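Local coordinates for iron uptake protein A2 (Synechocystis sp., PDB 2VOZ) that binds ferric iron in the periplasm, probably as a substrate-binding subunit of an ABC transporter that imports the metal, at residues Ser63-Ile68 with Leu91-Gln96. Residues are numbered along the deposited sequence; the frame is centred on the assembly and turned at random.
Sequences SAEELI and LWRAEQ
Two neighbouring helices of an alpha/beta lobe of this periplasmic binding protein, 64-74 and 88-96, run nearly parallel here, their local axes 10.2 Å apart and 16° off alignment. Helix 64-74 is the helix of a beta-alpha-beta crossover from strand 56-61 to strand 82-86, and helix 88-96 follows the latter strand. Ile68 bridges the gap: with CG1 anti to its carbonyl carbon (chi1 -67°), it sends CD1 to 3.8 Å from Arg93 CB. The same CD1 lies 3.7 Å from Ala94 N, while Ile68 CG1 is 4.3 Å from Ala94 CB. Ile68 and Ala94 are the closest pair, their CA atoms 6.0 Å apart, consistent with the small alanine side chain. Beside this apolar contact, the bent chain of Glu65 and the extended one of Arg93 cross at about a right angle and meet in a salt bridge. Arg93 NH2 donates to Glu65 OE1 over 3.2 Å, nearly along the C-O axis, with carboxylate and guanidinium planes turned 39° apart. Glu65 OE1 also rests 3.7 Å from Arg93 CD. With an alanine in place of Glu65, NH2 would probably lose this charged mate and the guanidinium be freer to turn. Arg93 NE donates separately to Gln333 OE1. Ser63 sits at the N-cap position, its OG donating to Glu66 OE2, and Glu66 OE1 forms a salt bridge with Arg210 of a second subunit. Leu67 and Ala94 both rest on Leu83, placing the two helices on the same face of strand 82-86; Met90 packs against Ile68, and helix 333-342 covers Trp92.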
# COMPACT_ATOMS: atom_id res chain seq x y z
N SER B 63 8.40 -14.17 7.20
CA SER B 63 7.64 -15.26 7.80
C SER B 63 8.33 -15.74 9.08
O SER B 63 9.56 -15.60 9.24
CB SER B 63 7.44 -16.41 6.83
OG SER B 63 8.67 -17.07 6.57
N ALA B 64 7.55 -16.34 9.97
CA ALA B 64 8.12 -16.80 11.25
C ALA B 64 9.38 -17.67 11.09
O ALA B 64 10.39 -17.39 11.72
CB ALA B 64 7.05 -17.53 12.05
N GLU B 65 9.31 -18.71 10.26
CA GLU B 65 10.44 -19.59 10.10
C GLU B 65 11.63 -18.83 9.56
O GLU B 65 12.75 -19.08 9.95
CB GLU B 65 10.12 -20.76 9.14
CG GLU B 65 11.11 -21.86 9.19
CD GLU B 65 11.15 -22.52 10.55
OE1 GLU B 65 10.06 -22.82 11.12
OE2 GLU B 65 12.28 -22.70 11.05
N GLU B 66 11.39 -17.92 8.60
CA GLU B 66 12.51 -17.14 8.05
C GLU B 66 13.20 -16.26 9.10
O GLU B 66 14.43 -16.14 9.08
CB GLU B 66 12.07 -16.25 6.88
CG GLU B 66 11.65 -17.05 5.61
CD GLU B 66 11.13 -16.08 4.55
OE1 GLU B 66 11.97 -15.50 3.83
OE2 GLU B 66 9.88 -15.88 4.48
N LEU B 67 12.41 -15.63 9.95
CA LEU B 67 12.99 -14.79 11.00
C LEU B 67 13.80 -15.64 11.95
O LEU B 67 14.90 -15.25 12.37
CB LEU B 67 11.87 -14.08 11.76
CG LEU B 67 11.16 -12.96 11.01
CD1 LEU B 67 10.00 -12.49 11.89
CD2 LEU B 67 12.13 -11.81 10.70
N ILE B 68 13.29 -16.81 12.30
CA ILE B 68 14.05 -17.67 13.21
C ILE B 68 15.41 -18.00 12.57
O ILE B 68 16.46 -17.93 13.20
CB ILE B 68 13.25 -18.97 13.56
CG1 ILE B 68 12.01 -18.59 14.40
CG2 ILE B 68 14.17 -19.99 14.27
CD1 ILE B 68 10.96 -19.74 14.59
N LEU B 91 6.59 -19.59 18.64
CA LEU B 91 7.41 -19.18 19.77
C LEU B 91 8.24 -20.35 20.28
O LEU B 91 9.42 -20.19 20.61
CB LEU B 91 6.53 -18.60 20.88
CG LEU B 91 5.95 -17.26 20.41
CD1 LEU B 91 4.72 -16.87 21.30
CD2 LEU B 91 7.04 -16.16 20.38
N TRP B 92 7.64 -21.53 20.31
CA TRP B 92 8.36 -22.71 20.77
C TRP B 92 9.52 -23.03 19.80
O TRP B 92 10.61 -23.40 20.25
CB TRP B 92 7.38 -23.89 20.90
CG TRP B 92 8.05 -25.24 21.17
CD1 TRP B 92 8.37 -25.75 22.39
CD2 TRP B 92 8.43 -26.23 20.20
NE1 TRP B 92 8.94 -26.99 22.26
CE2 TRP B 92 8.99 -27.32 20.93
CE3 TRP B 92 8.39 -26.30 18.80
CZ2 TRP B 92 9.49 -28.45 20.32
CZ3 TRP B 92 8.89 -27.45 18.18
CH2 TRP B 92 9.42 -28.52 18.95
N ARG B 93 9.33 -22.93 18.50
CA ARG B 93 10.45 -23.19 17.58
C ARG B 93 11.60 -22.22 17.82
O ARG B 93 12.78 -22.62 17.77
CB ARG B 93 10.03 -23.13 16.13
CG ARG B 93 9.08 -24.24 15.78
CD ARG B 93 8.84 -24.28 14.26
NE ARG B 93 7.74 -25.20 13.98
CZ ARG B 93 7.08 -25.26 12.82
NH1 ARG B 93 6.10 -26.14 12.68
NH2 ARG B 93 7.42 -24.46 11.81
N ALA B 94 11.27 -20.96 18.12
CA ALA B 94 12.28 -19.97 18.49
C ALA B 94 13.01 -20.35 19.79
O ALA B 94 14.23 -20.27 19.88
CB ALA B 94 11.63 -18.58 18.64
N GLU B 95 12.23 -20.77 20.78
CA GLU B 95 12.70 -21.21 22.08
C GLU B 95 13.67 -22.38 21.91
O GLU B 95 14.75 -22.44 22.52
CB GLU B 95 11.45 -21.71 22.77
CG GLU B 95 11.19 -21.28 24.15
CD GLU B 95 10.15 -22.22 24.72
OE1 GLU B 95 10.56 -23.17 25.42
OE2 GLU B 95 8.95 -22.07 24.38
N GLN B 96 13.30 -23.30 21.03
CA GLN B 96 14.08 -24.50 20.81
C GLN B 96 15.43 -24.20 20.14
O GLN B 96 16.42 -24.88 20.43
CB GLN B 96 13.23 -25.54 20.07
CG GLN B 96 11.98 -25.88 20.95
CD GLN B 96 12.34 -26.67 22.19
OE1 GLN B 96 12.77 -27.80 22.08
NE2 GLN B 96 12.15 -26.09 23.38